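PDB 4EU0: PelD from Pseudomonas aeruginosa, which binds the second messenger cyclic di-GMP, largely through its GGDEF-like domain, and acts as an effector in pellicle formation. Local coordinates for residues 232-236 with 237-241; 170-173 with 174-178; 249-253 with 254-258; 241-244 with 245-249; 126-129 with 130-133. All coordinates share one frame; numbering follows the deposited sequence.

Contact 1 (232-236 with 237-241); sequences PLTSA and EGSQG. With C2E (9,9'-[(2R,3R,3aS,5S,7aR,9R,10R,10aS,12S,14aR)-3,5,10,12-tetrahydroxy-5,12-dioxidooctahydro-2H,7H-difuro[3,2-d:3',2'-j][1,3,7,9,2,8]tetraoxadiphosphacyclododecine-2,9-diyl]bis(2-amino-1,9-dihydro-6H-purin-6-one)), chain B.
Ser235 caps the N-terminus of helix 236-253 where the loop after strand 225-231 runs into it, a local contact on the cyclic di-GMP pocket of the GGDEF-like domain. Ser235 OG, held between its own backbone N and carbonyl carbon (chi1 69°), accepts from Gly238 N at 3.1 Å with an N-H...O angle of 164°, the N-cap bond. The first helical turns follow: Ser239 N donates to Ser235 O (2.9 Å), Gln240 N to Ala236 O. Thr234 faces two ways. Its CG2 methyl packs 3.5 Å from Ser239 OG, while its OG1 donates to Pro232 O (2.8 Å) and accepts from the ligand amino group N2 at 3.1 Å. Gly238 O lies 3.1 Å from ligand C1', so the bare glycine backbone abuts the sugar. A water joins Thr234 O to Ser239 OG. Further out, Leu233 packs on helix 2-16 and on Asp177 of helix 162-181, and Ser239 and Gln240 pack against strand 185-192.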
# COMPACT_ATOMS: atom_id res chain seq x y z
N PRO A 232 0.12 -6.31 -4.04
CA PRO A 232 0.97 -5.11 -4.02
C PRO A 232 2.45 -5.46 -3.96
O PRO A 232 2.81 -6.53 -3.46
CB PRO A 232 0.55 -4.41 -2.72
CG PRO A 232 -0.81 -4.98 -2.39
CD PRO A 232 -0.68 -6.42 -2.81
N LEU A 233 3.28 -4.56 -4.47
CA LEU A 233 4.73 -4.69 -4.34
C LEU A 233 5.23 -6.09 -4.72
O LEU A 233 6.03 -6.68 -4.03
CB LEU A 233 5.18 -4.34 -2.91
CG LEU A 233 4.76 -2.95 -2.42
CD1 LEU A 233 5.03 -2.79 -0.94
CD2 LEU A 233 5.49 -1.88 -3.20
N THR A 234 4.74 -6.58 -5.86
CA THR A 234 5.01 -7.94 -6.30
C THR A 234 5.44 -7.93 -7.76
O THR A 234 4.71 -7.41 -8.61
CB THR A 234 3.76 -8.81 -6.10
OG1 THR A 234 3.50 -8.91 -4.70
CG2 THR A 234 3.95 -10.21 -6.69
N SER A 235 6.62 -8.51 -8.02
CA SER A 235 7.19 -8.59 -9.37
C SER A 235 6.41 -9.54 -10.25
O SER A 235 5.57 -10.29 -9.76
CB SER A 235 8.65 -9.07 -9.30
OG SER A 235 8.75 -10.43 -8.90
N ALA A 236 6.70 -9.52 -11.55
CA ALA A 236 6.10 -10.47 -12.48
C ALA A 236 6.43 -11.91 -12.09
O ALA A 236 5.57 -12.79 -12.16
CB ALA A 236 6.52 -10.18 -13.91
N GLU A 237 7.67 -12.16 -11.65
CA GLU A 237 8.05 -13.48 -11.19
C GLU A 237 7.21 -13.88 -9.97
O GLU A 237 6.73 -15.01 -9.89
CB GLU A 237 9.54 -13.54 -10.84
CG GLU A 237 9.99 -14.92 -10.40
CD GLU A 237 11.48 -15.00 -10.14
OE1 GLU A 237 11.97 -16.12 -9.87
OE2 GLU A 237 12.18 -13.96 -10.21
N GLY A 238 7.03 -12.95 -9.04
CA GLY A 238 6.18 -13.20 -7.86
C GLY A 238 4.74 -13.52 -8.22
O GLY A 238 4.15 -14.44 -7.66
N SER A 239 4.19 -12.76 -9.15
CA SER A 239 2.79 -12.90 -9.53
C SER A 239 2.53 -14.23 -10.22
O SER A 239 1.44 -14.79 -10.12
CB SER A 239 2.38 -11.74 -10.44
OG SER A 239 2.23 -10.58 -9.66
N GLN A 240 3.55 -14.73 -10.92
CA GLN A 240 3.45 -16.05 -11.53
C GLN A 240 3.63 -17.13 -10.47
O GLN A 240 2.92 -18.14 -10.48
CB GLN A 240 4.43 -16.18 -12.70
CG GLN A 240 4.20 -15.08 -13.76
CD GLN A 240 2.81 -15.12 -14.38
OE1 GLN A 240 2.09 -14.11 -14.40
NE2 GLN A 240 2.41 -16.28 -14.87
N GLY A 241 4.52 -16.87 -9.51
CA GLY A 241 4.70 -17.73 -8.34
C GLY A 241 3.42 -17.92 -7.53
O GLY A 241 3.15 -19.02 -7.01
P1 C2E B . 6.10 -20.00 -2.19
O2P C2E B . 6.35 -21.16 -3.13
O1P C2E B . 4.88 -20.01 -1.31
O5' C2E B . 6.09 -18.64 -3.03
C5' C2E B . 7.09 -18.34 -4.00
C4' C2E B . 6.99 -16.88 -4.46
O4' C2E B . 5.79 -16.69 -5.23
C3' C2E B . 6.92 -15.85 -3.34
O3' C2E B . 8.20 -15.39 -2.88
C2' C2E B . 6.17 -14.72 -3.99
O2' C2E B . 7.07 -14.00 -4.83
C1' C2E B . 5.18 -15.45 -4.87
N9 C2E B . 3.91 -15.71 -4.14
C8 C2E B . 3.45 -16.91 -3.74
N7 C2E B . 2.26 -16.79 -3.10
C5 C2E B . 1.95 -15.48 -3.11
C6 C2E B . 0.84 -14.66 -2.61
O6 C2E B . -0.20 -15.24 -1.97
N1 C2E B . 0.89 -13.32 -2.81
C2 C2E B . 1.93 -12.70 -3.43
N2 C2E B . 1.89 -11.36 -3.57
N3 C2E B . 2.99 -13.41 -3.92
C4 C2E B . 3.04 -14.77 -3.79
P11 C2E B . 8.35 -14.84 -1.37
O21 C2E B . 9.76 -14.29 -1.19
O11 C2E B . 7.18 -13.98 -0.96
O5A C2E B . 8.28 -16.20 -0.52
C5A C2E B . 9.22 -17.25 -0.76
C4A C2E B . 8.83 -18.45 0.09
O4A C2E B . 8.75 -18.08 1.46
C3A C2E B . 7.44 -18.95 -0.24
O3A C2E B . 7.43 -19.87 -1.31
C2A C2E B . 6.98 -19.59 1.04
O2A C2E B . 7.54 -20.90 1.17
C1A C2E B . 7.60 -18.67 2.07
N91 C2E B . 6.62 -17.62 2.47
C81 C2E B . 6.62 -16.32 2.12
N71 C2E B . 5.58 -15.65 2.68
C51 C2E B . 4.88 -16.54 3.40
C61 C2E B . 3.67 -16.52 4.26
O61 C2E B . 2.97 -15.38 4.46
N11 C2E B . 3.28 -17.68 4.84
C21 C2E B . 3.96 -18.84 4.67
N21 C2E B . 3.51 -19.96 5.28
N31 C2E B . 5.08 -18.92 3.90
C41 C2E B . 5.57 -17.83 3.26
O HOH W 1 3.40 -8.08 -10.82

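Contact 2 (170-173 with 174-178); sequences YLKR and SLLDA
Arg173 reaches along helix 162-181 over Leu176 and past Asp177, three and four residues further on. Four backbone bonds set the frame, i+4 to i, from Ser174 N to Tyr170 O through Asp177 N to Arg173 O, the last 2.8 Å long with an N-H...O angle of 164°. Apolar packing is modest: Leu171 CG meets Leu175 CD1 at 4.3 Å. Separately, Leu176 CD1 sets a methyl on a flat cationic group, over one face of the Arg173 guanidinium toward its rim, 3.9 Å from NH2. The arginine gets there by turning twice, at chi2 (55°) and chi3 (62°). Among polar contacts, Arg173 and Asp177 are not directly paired, NE and OD1 being 5.3 Å apart; a water accepts from Arg173 NH2 at 2.9 Å, in the guanidinium plane, and gives a weak bond to Asp177 OD1. The salt bridge of Arg173 NE goes instead to Asp148 of helix 133-150. A second water donates to Tyr170 O and lies 3.0 Å from Ser174 OG. Such i to i+3 and i to i+4 spacing is that of a regular alpha-helix, here one that joins the GAF domain, through Arg173, to strand 225-231 of the GGDEF-like domain, on which Leu171 and Ser174 pack.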
# COMPACT_ATOMS: atom_id res chain seq x y z
N TYR A 170 -5.48 0.18 -0.98
CA TYR A 170 -4.32 -0.54 -1.45
C TYR A 170 -4.13 -0.45 -2.96
O TYR A 170 -3.02 -0.29 -3.44
CB TYR A 170 -4.38 -2.01 -1.00
CG TYR A 170 -4.01 -2.30 0.45
CD1 TYR A 170 -3.23 -3.42 0.77
CD2 TYR A 170 -4.46 -1.49 1.50
CE1 TYR A 170 -2.89 -3.72 2.10
CE2 TYR A 170 -4.12 -1.79 2.84
CZ TYR A 170 -3.35 -2.91 3.12
OH TYR A 170 -3.01 -3.21 4.42
N LEU A 171 -5.23 -0.53 -3.71
CA LEU A 171 -5.17 -0.39 -5.16
C LEU A 171 -4.66 1.00 -5.56
O LEU A 171 -3.79 1.11 -6.42
CB LEU A 171 -6.54 -0.66 -5.80
CG LEU A 171 -6.63 -0.47 -7.32
CD1 LEU A 171 -5.67 -1.37 -8.08
CD2 LEU A 171 -8.08 -0.74 -7.74
N LYS A 172 -5.17 2.04 -4.92
CA LYS A 172 -4.71 3.39 -5.27
C LYS A 172 -3.23 3.54 -4.94
O LYS A 172 -2.47 4.09 -5.73
CB LYS A 172 -5.52 4.48 -4.57
CG LYS A 172 -5.20 5.86 -5.10
CD LYS A 172 -6.07 6.94 -4.47
CE LYS A 172 -5.76 8.29 -5.11
NZ LYS A 172 -6.66 9.36 -4.62
N ARG A 173 -2.83 3.05 -3.78
CA ARG A 173 -1.42 3.10 -3.43
C ARG A 173 -0.56 2.35 -4.44
O ARG A 173 0.49 2.83 -4.85
CB ARG A 173 -1.18 2.54 -2.03
CG ARG A 173 0.29 2.56 -1.61
CD ARG A 173 0.93 3.97 -1.72
NE ARG A 173 0.27 4.92 -0.83
CZ ARG A 173 0.53 6.23 -0.77
NH1 ARG A 173 -0.14 7.00 0.08
NH2 ARG A 173 1.45 6.77 -1.58
N SER A 174 -1.01 1.17 -4.87
CA SER A 174 -0.28 0.44 -5.90
C SER A 174 -0.21 1.17 -7.24
O SER A 174 0.80 1.07 -7.95
CB SER A 174 -0.84 -0.97 -6.06
OG SER A 174 -0.46 -1.80 -4.98
N LEU A 175 -1.28 1.88 -7.60
CA LEU A 175 -1.27 2.72 -8.80
C LEU A 175 -0.28 3.87 -8.67
O LEU A 175 0.44 4.18 -9.62
CB LEU A 175 -2.67 3.25 -9.15
CG LEU A 175 -3.65 2.19 -9.65
CD1 LEU A 175 -5.05 2.77 -9.62
CD2 LEU A 175 -3.26 1.66 -11.05
N LEU A 176 -0.23 4.49 -7.49
CA LEU A 176 0.75 5.53 -7.20
C LEU A 176 2.19 4.99 -7.22
O LEU A 176 3.07 5.62 -7.80
CB LEU A 176 0.44 6.22 -5.87
CG LEU A 176 -0.82 7.10 -5.82
CD1 LEU A 176 -1.25 7.29 -4.37
CD2 LEU A 176 -0.60 8.45 -6.51
N ASP A 177 2.40 3.81 -6.61
CA ASP A 177 3.69 3.09 -6.61
C ASP A 177 4.20 2.90 -8.04
O ASP A 177 5.38 3.14 -8.33
CB ASP A 177 3.54 1.68 -6.00
CG ASP A 177 3.47 1.66 -4.48
OD1 ASP A 177 3.93 2.60 -3.82
OD2 ASP A 177 2.96 0.64 -3.94
N ALA A 178 3.31 2.48 -8.93
CA ALA A 178 3.69 2.20 -10.31
C ALA A 178 4.01 3.49 -11.05
O ALA A 178 5.03 3.60 -11.75
CB ALA A 178 2.59 1.44 -11.02
O HOH W 2 -0.66 -1.00 -2.11
O HOH W 3 3.35 5.84 -3.49

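Contact 3 (249-253 with 254-258); sequences LFAER and FGQAR
Phe254 folds its ring against Arg253 at the C-terminal end of helix 236-253, where the chain of the GGDEF-like domain leaves helical geometry for the loop toward strand 265-272. Arg253 covers one face of the Phe254 ring twice, with its CG in a CH-pi contact and with its guanidinium in an off-centre cation-pi stack. CG sits over the Phe254 ring, 3.6 Å from its centroid and 17° off the normal. Beyond it, the guanidinium lies nearly flat on the same ring, planes 24° apart and centres 4.4 Å apart. A bend at chi2 (63°) brings the arginine back over the ring. Its NH2 also forms a salt bridge with Glu200 of helix 198-207, which helps fix the group's position.

Phe250 lies beside Phe254, both pointing the same way, with CD1 3.9 Å from Phe254 CD2; the rings meet obliquely. Phe250 also packs on Val201 and Leu205 of helix 198-207. Phe254 N still donates to Phe250 O (2.9 Å), the final turn's bond, while a water bridges Glu252 O and Phe254 O. Gln256 bends back to the helix, its NE2 3.5 Å from Ala251 CB.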
# COMPACT_ATOMS: atom_id res chain seq x y z
N LEU A 249 -2.56 -25.70 -4.28
CA LEU A 249 -3.65 -25.65 -3.31
C LEU A 249 -4.95 -26.22 -3.91
O LEU A 249 -5.62 -27.02 -3.28
CB LEU A 249 -3.84 -24.21 -2.83
CG LEU A 249 -4.96 -23.81 -1.88
CD1 LEU A 249 -4.84 -24.49 -0.53
CD2 LEU A 249 -4.92 -22.31 -1.71
N PHE A 250 -5.28 -25.79 -5.13
CA PHE A 250 -6.45 -26.32 -5.85
C PHE A 250 -6.35 -27.81 -6.10
O PHE A 250 -7.36 -28.52 -6.04
CB PHE A 250 -6.62 -25.61 -7.19
CG PHE A 250 -7.47 -24.38 -7.13
CD1 PHE A 250 -8.79 -24.41 -7.58
CD2 PHE A 250 -6.95 -23.18 -6.65
CE1 PHE A 250 -9.57 -23.26 -7.55
CE2 PHE A 250 -7.72 -22.02 -6.61
CZ PHE A 250 -9.04 -22.06 -7.07
N ALA A 251 -5.15 -28.29 -6.41
CA ALA A 251 -4.95 -29.73 -6.62
C ALA A 251 -5.21 -30.51 -5.34
O ALA A 251 -5.81 -31.57 -5.38
CB ALA A 251 -3.54 -30.03 -7.15
N GLU A 252 -4.76 -29.96 -4.21
CA GLU A 252 -5.01 -30.59 -2.91
C GLU A 252 -6.51 -30.60 -2.59
O GLU A 252 -7.05 -31.60 -2.11
CB GLU A 252 -4.25 -29.86 -1.80
CG GLU A 252 -2.75 -30.15 -1.79
CD GLU A 252 -2.00 -29.44 -0.66
OE1 GLU A 252 -2.65 -28.79 0.20
OE2 GLU A 252 -0.75 -29.55 -0.63
N ARG A 253 -7.17 -29.48 -2.86
CA ARG A 253 -8.57 -29.32 -2.48
C ARG A 253 -9.54 -30.12 -3.34
O ARG A 253 -10.44 -30.77 -2.82
CB ARG A 253 -8.96 -27.84 -2.50
CG ARG A 253 -10.44 -27.55 -2.29
CD ARG A 253 -10.94 -28.01 -0.91
NE ARG A 253 -12.37 -27.74 -0.83
CZ ARG A 253 -13.31 -28.51 -1.33
NH1 ARG A 253 -13.01 -29.66 -1.93
NH2 ARG A 253 -14.58 -28.15 -1.20
N PHE A 254 -9.35 -30.06 -4.66
CA PHE A 254 -10.27 -30.68 -5.60
C PHE A 254 -9.50 -31.80 -6.28
O PHE A 254 -8.38 -32.10 -5.88
CB PHE A 254 -10.74 -29.63 -6.62
CG PHE A 254 -11.49 -28.46 -6.01
CD1 PHE A 254 -12.82 -28.60 -5.61
CD2 PHE A 254 -10.86 -27.22 -5.84
CE1 PHE A 254 -13.51 -27.53 -5.07
CE2 PHE A 254 -11.55 -26.14 -5.30
CZ PHE A 254 -12.88 -26.29 -4.91
N GLY A 255 -10.07 -32.46 -7.28
CA GLY A 255 -9.27 -33.47 -8.01
C GLY A 255 -7.83 -33.09 -8.40
O GLY A 255 -7.52 -31.92 -8.66
N GLN A 256 -6.94 -34.08 -8.44
CA GLN A 256 -5.66 -33.94 -9.13
C GLN A 256 -5.95 -33.88 -10.63
O GLN A 256 -5.24 -33.21 -11.39
CB GLN A 256 -4.74 -35.13 -8.81
CG GLN A 256 -3.26 -34.89 -9.08
CD GLN A 256 -2.64 -33.83 -8.19
OE1 GLN A 256 -2.60 -33.97 -6.96
NE2 GLN A 256 -2.14 -32.77 -8.80
N ALA A 257 -7.03 -34.56 -11.04
CA ALA A 257 -7.52 -34.57 -12.42
C ALA A 257 -8.40 -33.35 -12.70
O ALA A 257 -9.07 -33.27 -13.73
CB ALA A 257 -8.29 -35.86 -12.70
N ARG A 258 -8.39 -32.40 -11.76
CA ARG A 258 -9.11 -31.16 -11.92
C ARG A 258 -8.12 -30.01 -12.03
O ARG A 258 -7.10 -29.96 -11.33
CB ARG A 258 -10.01 -30.93 -10.72
CG ARG A 258 -11.28 -30.20 -11.04
CD ARG A 258 -12.47 -31.13 -11.09
NE ARG A 258 -12.58 -31.87 -12.34
CZ ARG A 258 -13.70 -32.45 -12.76
NH1 ARG A 258 -14.81 -32.37 -12.04
NH2 ARG A 258 -13.71 -33.11 -13.92
O HOH W 4 -8.14 -28.34 -9.31
O HOH W 5 -7.72 -33.88 -3.31

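Contact 4 (241-244 with 245-249); sequences GYLQ and RLRIL. With C2E (9,9'-[(2R,3R,3aS,5S,7aR,9R,10R,10aS,12S,14aR)-3,5,10,12-tetrahydroxy-5,12-dioxidooctahydro-2H,7H-difuro[3,2-d:3',2'-j][1,3,7,9,2,8]tetraoxadiphosphacyclododecine-2,9-diyl]bis(2-amino-1,9-dihydro-6H-purin-6-one)), chain B.
Arg245 reads the Hoogsteen edge of a ligand guanine with two donors, while Tyr242, one turn earlier on helix 236-253 of the GGDEF-like domain, packs against the same base. Together with Arg210 and Asp213, an RxxD pair that also binds the ligand, Arg245 is consistent with the inhibitory-site mode of cyclic di-GMP binding in GGDEF domains. Arg245 NE donates to ligand N7 at 2.9 Å, with an N-H...N angle of 161°, and NH2 donates to O6 at 2.7 Å. The paired contacts hold the guanidinium against the base edge, and the side chain reaches it extended to CD (chi1 -177°) and turned at chi3. NH2 also bonds to Ser208 O, while Arg210 brings a like charge close to NE. Both arginines serve the same ligand.

Tyr242 sets CD1 3.3 Å from ligand O6, an oblique approach, with CB near the purine carbons. Leu246 CD2 touches Tyr242 CZ at 3.5 Å, obliquely to the ring. Leu243 CD1 adds a second apolar contact to Leu246 CD2, so Leu246 is gripped from two preceding residues and also packs on Phe190 of strand 185-192. Helical bonds underlie this, including Arg245 N to Gly241 O and Leu246 N to Tyr242 O, whereas Ile248 N to Gln244 O is weak. Gly241 CA lies 3.5 Å from ligand O4'.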
# COMPACT_ATOMS: atom_id res chain seq x y z
N GLY A 241 4.52 -16.87 -9.51
CA GLY A 241 4.70 -17.73 -8.34
C GLY A 241 3.42 -17.92 -7.53
O GLY A 241 3.15 -19.02 -7.01
N TYR A 242 2.65 -16.85 -7.39
CA TYR A 242 1.36 -16.90 -6.72
C TYR A 242 0.43 -17.91 -7.39
O TYR A 242 -0.18 -18.73 -6.71
CB TYR A 242 0.73 -15.50 -6.70
CG TYR A 242 -0.73 -15.43 -6.33
CD1 TYR A 242 -1.16 -15.73 -5.04
CD2 TYR A 242 -1.66 -15.02 -7.27
CE1 TYR A 242 -2.51 -15.63 -4.71
CE2 TYR A 242 -2.98 -14.91 -6.96
CZ TYR A 242 -3.42 -15.20 -5.68
OH TYR A 242 -4.75 -15.10 -5.36
N LEU A 243 0.35 -17.86 -8.71
CA LEU A 243 -0.55 -18.78 -9.41
C LEU A 243 -0.07 -20.22 -9.28
O LEU A 243 -0.90 -21.13 -9.14
CB LEU A 243 -0.73 -18.41 -10.89
CG LEU A 243 -2.02 -18.94 -11.54
CD1 LEU A 243 -3.23 -19.08 -10.58
CD2 LEU A 243 -2.38 -18.06 -12.69
N GLN A 244 1.25 -20.43 -9.31
CA GLN A 244 1.82 -21.77 -9.16
C GLN A 244 1.43 -22.32 -7.78
O GLN A 244 1.09 -23.50 -7.65
CB GLN A 244 3.34 -21.77 -9.36
CG GLN A 244 3.97 -23.17 -9.44
CD GLN A 244 5.47 -23.16 -9.65
OE1 GLN A 244 6.19 -22.34 -9.09
NE2 GLN A 244 5.96 -24.11 -10.44
N ARG A 245 1.45 -21.45 -6.76
CA ARG A 245 1.08 -21.86 -5.40
C ARG A 245 -0.41 -22.17 -5.33
O ARG A 245 -0.82 -23.13 -4.66
CB ARG A 245 1.47 -20.81 -4.37
CG ARG A 245 1.16 -21.23 -2.92
CD ARG A 245 1.60 -20.20 -1.89
NE ARG A 245 0.76 -18.99 -1.85
CZ ARG A 245 -0.38 -18.86 -1.18
NH1 ARG A 245 -0.90 -19.89 -0.50
NH2 ARG A 245 -1.03 -17.70 -1.18
N LEU A 246 -1.22 -21.35 -6.00
CA LEU A 246 -2.65 -21.58 -6.08
C LEU A 246 -3.00 -22.90 -6.74
O LEU A 246 -3.88 -23.61 -6.28
CB LEU A 246 -3.34 -20.46 -6.86
CG LEU A 246 -4.30 -19.52 -6.15
CD1 LEU A 246 -3.88 -19.16 -4.72
CD2 LEU A 246 -4.56 -18.28 -7.00
N ARG A 247 -2.32 -23.23 -7.83
CA ARG A 247 -2.59 -24.49 -8.51
C ARG A 247 -2.34 -25.70 -7.60
O ARG A 247 -3.08 -26.67 -7.66
CB ARG A 247 -1.84 -24.58 -9.84
CG ARG A 247 -2.30 -23.49 -10.80
CD ARG A 247 -2.02 -23.85 -12.24
NE ARG A 247 -2.43 -22.80 -13.18
CZ ARG A 247 -3.58 -22.77 -13.83
NH1 ARG A 247 -4.48 -23.74 -13.65
NH2 ARG A 247 -3.84 -21.77 -14.67
N ILE A 248 -1.32 -25.60 -6.75
CA ILE A 248 -0.97 -26.69 -5.82
C ILE A 248 -2.09 -26.83 -4.79
O ILE A 248 -2.52 -27.95 -4.48
CB ILE A 248 0.40 -26.46 -5.14
CG1 ILE A 248 1.53 -26.62 -6.16
CG2 ILE A 248 0.60 -27.43 -3.95
CD1 ILE A 248 2.88 -26.09 -5.68
N LEU A 249 -2.56 -25.70 -4.28
CA LEU A 249 -3.65 -25.65 -3.31
C LEU A 249 -4.95 -26.22 -3.91
O LEU A 249 -5.62 -27.02 -3.28
CB LEU A 249 -3.84 -24.21 -2.83
CG LEU A 249 -4.96 -23.81 -1.88
CD1 LEU A 249 -4.84 -24.49 -0.53
CD2 LEU A 249 -4.92 -22.31 -1.71
P1 C2E B . 6.10 -20.00 -2.19
O2P C2E B . 6.35 -21.16 -3.13
O1P C2E B . 4.88 -20.01 -1.31
O5' C2E B . 6.09 -18.64 -3.03
C5' C2E B . 7.09 -18.34 -4.00
C4' C2E B . 6.99 -16.88 -4.46
O4' C2E B . 5.79 -16.69 -5.23
C3' C2E B . 6.92 -15.85 -3.34
O3' C2E B . 8.20 -15.39 -2.88
C2' C2E B . 6.17 -14.72 -3.99
O2' C2E B . 7.07 -14.00 -4.83
C1' C2E B . 5.18 -15.45 -4.87
N9 C2E B . 3.91 -15.71 -4.14
C8 C2E B . 3.45 -16.91 -3.74
N7 C2E B . 2.26 -16.79 -3.10
C5 C2E B . 1.95 -15.48 -3.11
C6 C2E B . 0.84 -14.66 -2.61
O6 C2E B . -0.20 -15.24 -1.97
N1 C2E B . 0.89 -13.32 -2.81
C2 C2E B . 1.93 -12.70 -3.43
N2 C2E B . 1.89 -11.36 -3.57
N3 C2E B . 2.99 -13.41 -3.92
C4 C2E B . 3.04 -14.77 -3.79
P11 C2E B . 8.35 -14.84 -1.37
O21 C2E B . 9.76 -14.29 -1.19
O11 C2E B . 7.18 -13.98 -0.96
O5A C2E B . 8.28 -16.20 -0.52
C5A C2E B . 9.22 -17.25 -0.76
C4A C2E B . 8.83 -18.45 0.09
O4A C2E B . 8.75 -18.08 1.46
C3A C2E B . 7.44 -18.95 -0.24
O3A C2E B . 7.43 -19.87 -1.31
C2A C2E B . 6.98 -19.59 1.04
O2A C2E B . 7.54 -20.90 1.17
C1A C2E B . 7.60 -18.67 2.07
N91 C2E B . 6.62 -17.62 2.47
C81 C2E B . 6.62 -16.32 2.12
N71 C2E B . 5.58 -15.65 2.68
C51 C2E B . 4.88 -16.54 3.40
C61 C2E B . 3.67 -16.52 4.26
O61 C2E B . 2.97 -15.38 4.46
N11 C2E B . 3.28 -17.68 4.84
C21 C2E B . 3.96 -18.84 4.67
N21 C2E B . 3.51 -19.96 5.28
N31 C2E B . 5.08 -18.92 3.90
C41 C2E B . 5.57 -17.83 3.26

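Contact 5 (126-129 with 130-133); sequences MPFF and VFNE
Two i+3 to i backbone bonds close a short 3-10 turn at 128-130, Val130 N to Pro127 O (3.1 Å) and Phe131 N to Phe128 O (2.9 Å), both donors lying well above the carbonyl planes. Met126 meets Phe131 from the side: its SD is in the ring plane at the edge, 3.9 Å from CD1 and 5.3 Å from the centroid, a Met-aromatic contact. A chi1 of 47° puts Met126 CG between the backbone N and the carbonyl carbon, an extended chi2 carries SD to the ring edge, and the two side chains cross at about a right angle. This is the GAF-domain connection from strand 117-123 to helix 133-150, and Phe131, the centre of an inverse gamma turn, also meets Phe136 of that helix edge-to-face. Val130 splits its methyls, CG1 lying 3.6 Å from Phe129 CD1 and CG2 4.1 Å from Pro127 CD, the neighbours running alongside it. Phe128 CE1 and Phe131 CD2 approach obliquely at 4.4 Å. Asn132 is the N-cap of helix 133-150, its OD1 accepting from Thr135 N.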
# COMPACT_ATOMS: atom_id res chain seq x y z
N MET A 126 22.39 12.37 7.41
CA MET A 126 22.50 11.03 6.85
C MET A 126 23.83 10.99 6.11
O MET A 126 24.29 12.03 5.64
CB MET A 126 21.34 10.72 5.89
CG MET A 126 21.07 11.84 4.90
SD MET A 126 19.64 11.53 3.86
CE MET A 126 18.24 11.62 4.95
N PRO A 127 24.47 9.80 6.02
CA PRO A 127 25.73 9.69 5.30
C PRO A 127 25.60 10.16 3.85
O PRO A 127 24.60 9.89 3.19
CB PRO A 127 26.03 8.19 5.33
CG PRO A 127 25.28 7.66 6.49
CD PRO A 127 24.08 8.54 6.67
N PHE A 128 26.62 10.87 3.35
CA PHE A 128 26.57 11.43 2.00
C PHE A 128 26.42 10.36 0.92
O PHE A 128 25.80 10.62 -0.11
CB PHE A 128 27.82 12.26 1.73
CG PHE A 128 27.79 13.02 0.43
CD1 PHE A 128 27.15 14.26 0.35
CD2 PHE A 128 28.43 12.52 -0.70
CE1 PHE A 128 27.14 14.98 -0.84
CE2 PHE A 128 28.43 13.24 -1.90
CZ PHE A 128 27.78 14.47 -1.97
N PHE A 129 26.98 9.18 1.16
CA PHE A 129 26.93 8.11 0.16
C PHE A 129 25.52 7.56 -0.09
O PHE A 129 25.30 6.87 -1.08
CB PHE A 129 27.94 6.99 0.45
CG PHE A 129 27.72 6.27 1.75
CD1 PHE A 129 26.81 5.22 1.85
CD2 PHE A 129 28.45 6.62 2.89
CE1 PHE A 129 26.61 4.55 3.05
CE2 PHE A 129 28.25 5.95 4.09
CZ PHE A 129 27.33 4.92 4.17
N VAL A 130 24.57 7.86 0.81
CA VAL A 130 23.15 7.53 0.58
C VAL A 130 22.31 8.78 0.31
O VAL A 130 21.09 8.69 0.15
CB VAL A 130 22.50 6.69 1.74
CG1 VAL A 130 23.17 5.33 1.87
CG2 VAL A 130 22.51 7.46 3.07
N PHE A 131 22.96 9.94 0.27
CA PHE A 131 22.28 11.19 -0.04
C PHE A 131 22.11 11.27 -1.56
O PHE A 131 22.81 12.03 -2.24
CB PHE A 131 23.06 12.38 0.53
CG PHE A 131 22.33 13.69 0.43
CD1 PHE A 131 21.21 13.95 1.22
CD2 PHE A 131 22.76 14.67 -0.45
CE1 PHE A 131 20.54 15.16 1.12
CE2 PHE A 131 22.10 15.89 -0.55
CZ PHE A 131 20.98 16.13 0.24
N ASN A 132 21.18 10.46 -2.06
CA ASN A 132 20.96 10.32 -3.50
C ASN A 132 19.52 9.93 -3.82
O ASN A 132 18.75 9.58 -2.93
CB ASN A 132 21.95 9.33 -4.12
CG ASN A 132 21.81 7.91 -3.57
OD1 ASN A 132 20.76 7.30 -3.68
ND2 ASN A 132 22.90 7.38 -3.02
N GLU A 133 19.18 9.97 -5.11
CA GLU A 133 17.82 9.68 -5.57
C GLU A 133 17.32 8.28 -5.24
O GLU A 133 16.12 8.09 -5.02
CB GLU A 133 17.67 9.98 -7.06
CG GLU A 133 17.72 11.47 -7.41
CD GLU A 133 16.49 12.25 -6.95
OE1 GLU A 133 15.46 11.64 -6.61
OE2 GLU A 133 16.55 13.50 -6.95

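In the fold
The chain order is contact 5, 2, 1, 4, 3. Contact 5 is in the GAF domain, the others in the GGDEF-like domain. Contacts 1, 4 and 3 follow helix 236-253 from its capped start to its end, sharing Gly241 and then Leu249, with centres about 12 Å (1 and 4) and about 11 Å (4 and 3) apart; contacts 1 and 4 touch the ligand, the helix and the loop before it supplying five of the nine pocket residues. Contact 2, on helix 162-181, touches contact 1 (Ser174 OG to Pro232 CB, 3.6 Å). Contacts 3 and 5 lie on opposite sides of the chain's centre, about 51 Å between centres; the ligand-binding helix runs well clear of the GAF turn.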